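Ribulose bisphosphate carboxylase (Hyperthermus butylicus DSM 5456, PDB 6HUN) probably catalyses the magnesium-dependent addition of carbon dioxide and water to ribulose 1,5-bisphosphate, giving two molecules of 3-phosphoglycerate, as a form III Rubisco. Local coordinates at residues A297-A300 and A301-N305; I115-F118 and A119-I122. All coordinates share one frame; numbering follows the deposited sequence.

Interaction 1. Residues A297-A300 and A301-N305; sequences AFHA and AFTRN
Phe298 and His299 start a short, tightly wound turn: Ala301 N gives its hydrogen to Phe298 O at 3.0 Å, and the carbonyl of His299 then takes both Phe302 N, at 3.0 Å, and Thr303 N, at 2.9 Å. Above this twice-bonded oxygen lies the ring of Phe302, His299 O sitting 3.7 Å from the ring plane over its centre. With CG between the backbone N and the carbonyl carbon (chi1 58°), Phe302 folds its ring back across the turn. There it meets Phe298, CD2 of Phe298 lying 3.7 Å from CE2 of Phe302, with the ring planes inclined at 62°. A face of the Phe298 ring also receives the Ala301 methyl in a CH-pi contact, CB standing 4.0 Å from the centroid; a small residue fits between ring and backbone. Phe298 further pairs edge-to-face with Phe302 of the second subunit, and Phe302 with Phe298 of that subunit. Replacing Phe298 by an alanine would probably leave the Ala301 methyl and the Phe302 ring without their aromatic neighbour and open a gap at the dimer interface. On the polar side, Thr303 OG1 approaches the edge of the His299 imidazole and shares a hydrogen bond with ND1 at 2.9 Å. The chemistry thus has two aspects: toward the second subunit the aromatic rings are joined by polar bonds, from Ala300 O to His308 and from the Arg304 guanidinium to the carbonyls of Phe127 and Ile132, all three of that subunit, while the bond to Thr303 is likely to fix the imidazole of His299 beside Arg296, predicted to bind substrate.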
loop_
_atom_site.group_PDB
_atom_site.type_symbol
_atom_site.label_atom_id
_atom_site.label_comp_id
_atom_site.label_asym_id
_atom_site.label_seq_id
_atom_site.Cartn_x
_atom_site.Cartn_y
_atom_site.Cartn_z
ATOM N N ALA A 297 -0.538 8.483 5.408
ATOM C CA ALA A 297 0.907 8.317 5.248
ATOM C C ALA A 297 1.221 7.208 4.253
ATOM O O ALA A 297 0.555 6.170 4.279
ATOM C CB ALA A 297 1.516 7.994 6.627
ATOM N N PHE A 298 2.171 7.498 3.345
ATOM C CA PHE A 298 2.747 6.705 2.262
ATOM C C PHE A 298 2.142 7.131 0.929
ATOM O O PHE A 298 2.717 6.888 -0.144
ATOM C CB PHE A 298 2.536 5.174 2.427
ATOM C CG PHE A 298 3.169 4.374 1.311
ATOM C CD1 PHE A 298 4.559 4.430 1.123
ATOM C CD2 PHE A 298 2.351 3.632 0.416
ATOM C CE1 PHE A 298 5.173 3.649 0.097
ATOM C CE2 PHE A 298 2.995 2.782 -0.602
ATOM C CZ PHE A 298 4.375 2.848 -0.750
ATOM N N HIS A 299 0.992 7.850 0.957
ATOM C CA HIS A 299 0.319 8.168 -0.321
ATOM C C HIS A 299 1.236 8.915 -1.272
ATOM O O HIS A 299 1.160 8.703 -2.497
ATOM C CB HIS A 299 -0.952 9.056 -0.111
ATOM C CG HIS A 299 -0.626 10.502 0.180
ATOM N ND1 HIS A 299 -0.613 11.465 -0.816
ATOM C CD2 HIS A 299 -0.201 11.131 1.314
ATOM C CE1 HIS A 299 -0.221 12.617 -0.308
ATOM N NE2 HIS A 299 0.075 12.435 0.973
ATOM N N ALA A 300 2.176 9.739 -0.768
ATOM C CA ALA A 300 2.908 10.567 -1.713
ATOM C C ALA A 300 4.011 9.801 -2.450
ATOM O O ALA A 300 4.641 10.363 -3.371
ATOM C CB ALA A 300 3.549 11.802 -1.043
ATOM N N ALA A 301 4.216 8.518 -2.095
ATOM C CA ALA A 301 5.099 7.691 -2.914
ATOM C C ALA A 301 4.494 7.426 -4.281
ATOM O O ALA A 301 5.212 7.072 -5.229
ATOM C CB ALA A 301 5.349 6.330 -2.194
ATOM N N PHE A 302 3.168 7.519 -4.374
ATOM C CA PHE A 302 2.561 7.241 -5.660
ATOM C C PHE A 302 1.495 8.236 -6.111
ATOM O O PHE A 302 0.969 8.057 -7.202
ATOM C CB PHE A 302 1.949 5.814 -5.656
ATOM C CG PHE A 302 0.898 5.570 -4.592
ATOM C CD1 PHE A 302 -0.489 5.886 -4.840
ATOM C CD2 PHE A 302 1.249 5.048 -3.367
ATOM C CE1 PHE A 302 -1.501 5.607 -3.815
ATOM C CE2 PHE A 302 0.279 4.803 -2.352
ATOM C CZ PHE A 302 -1.079 5.071 -2.562
ATOM N N THR A 303 1.138 9.266 -5.300
ATOM C CA THR A 303 0.131 10.232 -5.775
ATOM C C THR A 303 0.753 11.543 -6.276
ATOM O O THR A 303 0.028 12.420 -6.801
ATOM C CB THR A 303 -0.847 10.599 -4.634
ATOM O OG1 THR A 303 -0.078 11.322 -3.655
ATOM C CG2 THR A 303 -1.613 9.401 -4.047
ATOM N N ARG A 304 2.082 11.704 -6.233
ATOM C CA ARG A 304 2.690 12.980 -6.659
ATOM C C ARG A 304 2.893 13.117 -8.168
ATOM O O ARG A 304 2.815 14.217 -8.694
ATOM C CB ARG A 304 4.046 13.160 -5.946
ATOM C CG ARG A 304 3.824 13.656 -4.534
ATOM C CD ARG A 304 5.166 14.082 -3.808
ATOM N NE ARG A 304 5.773 15.291 -4.297
ATOM C CZ ARG A 304 6.739 15.936 -3.649
ATOM N NH1 ARG A 304 7.145 15.474 -2.464
ATOM N NH2 ARG A 304 7.242 17.054 -4.131
ATOM N N ASN A 305 3.249 12.056 -8.882
ATOM C CA ASN A 305 3.696 12.147 -10.274
ATOM C C ASN A 305 2.454 12.216 -11.147
ATOM O O ASN A 305 1.684 11.251 -11.186
ATOM C CB ASN A 305 4.510 10.879 -10.596
ATOM C CG ASN A 305 5.091 10.889 -11.950
ATOM O OD1 ASN A 305 4.664 11.659 -12.847
ATOM N ND2 ASN A 305 6.109 10.022 -12.143
#

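Interaction 2. Residues I115-F118 and A119-I122; sequences IPNF and ASSI
Phe118 and Ile122 meet one helical turn apart, their side chains crossing obliquely. With CG anti to the backbone N (chi1 165°), the Phe118 ring swings along the helix toward Ile122, whose extended CG1 branch brings CD1 to 3.4 Å from Phe118 CE1. The other branch of the isoleucine, CG2, lies 3.9 Å from Phe118 CZ, so the beta-branched side chain borders the ring with both arms. Both residues also rest on Val140 of strand 132-141, where large apolar groups suit the side that faces the sheet.

Ser120 behaves differently. In one of its two conformers OG is turned back between the backbone N and the carbonyl carbon (chi1 69°) and finds an acceptor on the preceding turn, Asn117 O at 2.8 Å, with a weak bond to Glu206 O of the second subunit. A water would then link this OG to Asn117 ND2. The amide of Asn117 is gripped elsewhere too: OD1 accepts from Glu111 N, and ND2 donates to Asn207 O of the second subunit.

Ala119 N bonds to Ile115 O at 2.9 Å, and Ile122 N to Phe118 O, both nearly straight. Such i to i+4 bonds mark an alpha-helix, here buried on both flanks: Phe118 and Ile122 face strand 132-141 of the N-terminal domain's sheet, while Asn117 and Ser121 bond to Asn207 of the second subunit.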
loop_
_atom_site.group_PDB
_atom_site.type_symbol
_atom_site.label_atom_id
_atom_site.label_comp_id
_atom_site.label_asym_id
_atom_site.label_seq_id
_atom_site.Cartn_x
_atom_site.Cartn_y
_atom_site.Cartn_z
ATOM N N ILE A 115 -12.014 -4.000 -1.099
ATOM C CA ILE A 115 -11.054 -3.074 -1.702
ATOM C C ILE A 115 -9.818 -3.817 -2.197
ATOM O O ILE A 115 -9.292 -3.461 -3.273
ATOM C CB ILE A 115 -10.716 -1.940 -0.721
ATOM C CG1 ILE A 115 -11.974 -1.169 -0.311
ATOM C CG2 ILE A 115 -9.662 -1.016 -1.350
ATOM C CD1 ILE A 115 -12.513 -0.266 -1.411
ATOM N N PRO A 116 -9.272 -4.801 -1.477
ATOM C CA PRO A 116 -8.125 -5.525 -2.020
ATOM C C PRO A 116 -8.387 -6.124 -3.380
ATOM O O PRO A 116 -7.483 -6.087 -4.232
ATOM C CB PRO A 116 -7.867 -6.617 -0.969
ATOM C CG PRO A 116 -8.306 -5.909 0.325
ATOM C CD PRO A 116 -9.580 -5.241 -0.097
ATOM N N ASN A 117 -9.558 -6.696 -3.600
ATOM C CA ASN A 117 -9.743 -7.332 -4.920
ATOM C C ASN A 117 -9.864 -6.258 -6.003
ATOM O O ASN A 117 -9.349 -6.415 -7.109
ATOM C CB ASN A 117 -10.976 -8.208 -4.929
ATOM C CG ASN A 117 -11.206 -8.861 -6.291
ATOM O OD1 ASN A 117 -12.266 -8.665 -6.909
ATOM N ND2 ASN A 117 -10.240 -9.681 -6.734
ATOM N N PHE A 118 -10.514 -5.151 -5.678
ATOM C CA PHE A 118 -10.599 -4.037 -6.624
ATOM C C PHE A 118 -9.230 -3.557 -7.001
ATOM O O PHE A 118 -8.885 -3.444 -8.192
ATOM C CB PHE A 118 -11.421 -2.859 -6.016
ATOM C CG PHE A 118 -11.236 -1.595 -6.790
ATOM C CD1 PHE A 118 -11.994 -1.399 -7.937
ATOM C CD2 PHE A 118 -10.267 -0.670 -6.439
ATOM C CE1 PHE A 118 -11.805 -0.282 -8.701
ATOM C CE2 PHE A 118 -10.057 0.478 -7.212
ATOM C CZ PHE A 118 -10.819 0.645 -8.361
ATOM N N ALA A 119 -8.381 -3.332 -5.988
ATOM C CA ALA A 119 -7.038 -2.821 -6.242
ATOM C C ALA A 119 -6.194 -3.824 -7.030
ATOM O O ALA A 119 -5.340 -3.430 -7.837
ATOM C CB ALA A 119 -6.343 -2.502 -4.926
ATOM N N SER A 120 -6.371 -5.121 -6.780
ATOM C CA SER A 120 -5.533 -6.058 -7.524
ATOM C C SER A 120 -5.825 -6.032 -9.018
ATOM O O SER A 120 -4.965 -6.450 -9.801
ATOM C CB SER A 120 -5.728 -7.484 -7.018
ATOM O OG SER A 120 -7.025 -7.948 -7.351
ATOM N N SER A 121 -7.022 -5.585 -9.413
ATOM C CA SER A 121 -7.402 -5.479 -10.836
ATOM C C SER A 121 -6.962 -4.135 -11.406
ATOM O O SER A 121 -6.070 -4.043 -12.255
ATOM C CB SER A 121 -8.923 -5.591 -10.956
ATOM O OG SER A 121 -9.263 -6.993 -10.895
ATOM N N ILE A 122 -7.580 -3.085 -10.906
ATOM C CA ILE A 122 -7.437 -1.748 -11.507
ATOM C C ILE A 122 -6.186 -1.024 -11.010
ATOM O O ILE A 122 -5.703 -0.101 -11.705
ATOM C CB ILE A 122 -8.727 -0.981 -11.237
ATOM C CG1 ILE A 122 -9.826 -1.610 -12.132
ATOM C CG2 ILE A 122 -8.631 0.504 -11.555
ATOM C CD1 ILE A 122 -11.159 -1.000 -11.913
HETATM O O HOH W 1 -7.526 -10.530 -5.568
#

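From the N terminus the chain first reaches interaction 2, on helix 115-122 in the N-terminal domain, and only much later interaction 1, in the turn that follows barrel strand 291-295. Each contact closes just a local turn; they lie in series, neither enclosing nor crossing the other. Their centres are 18 Å apart and their nearest atoms about 10 Å, without touching. Strand 132-141 lies between them in sequence: helix 115-122 packs on it, and beyond helix 300-303 strand 309-310 joins the same sheet, linking the barrel to the N-terminal domain. Both contacts also reach the second subunit, thereby tying the two domains into the dimer.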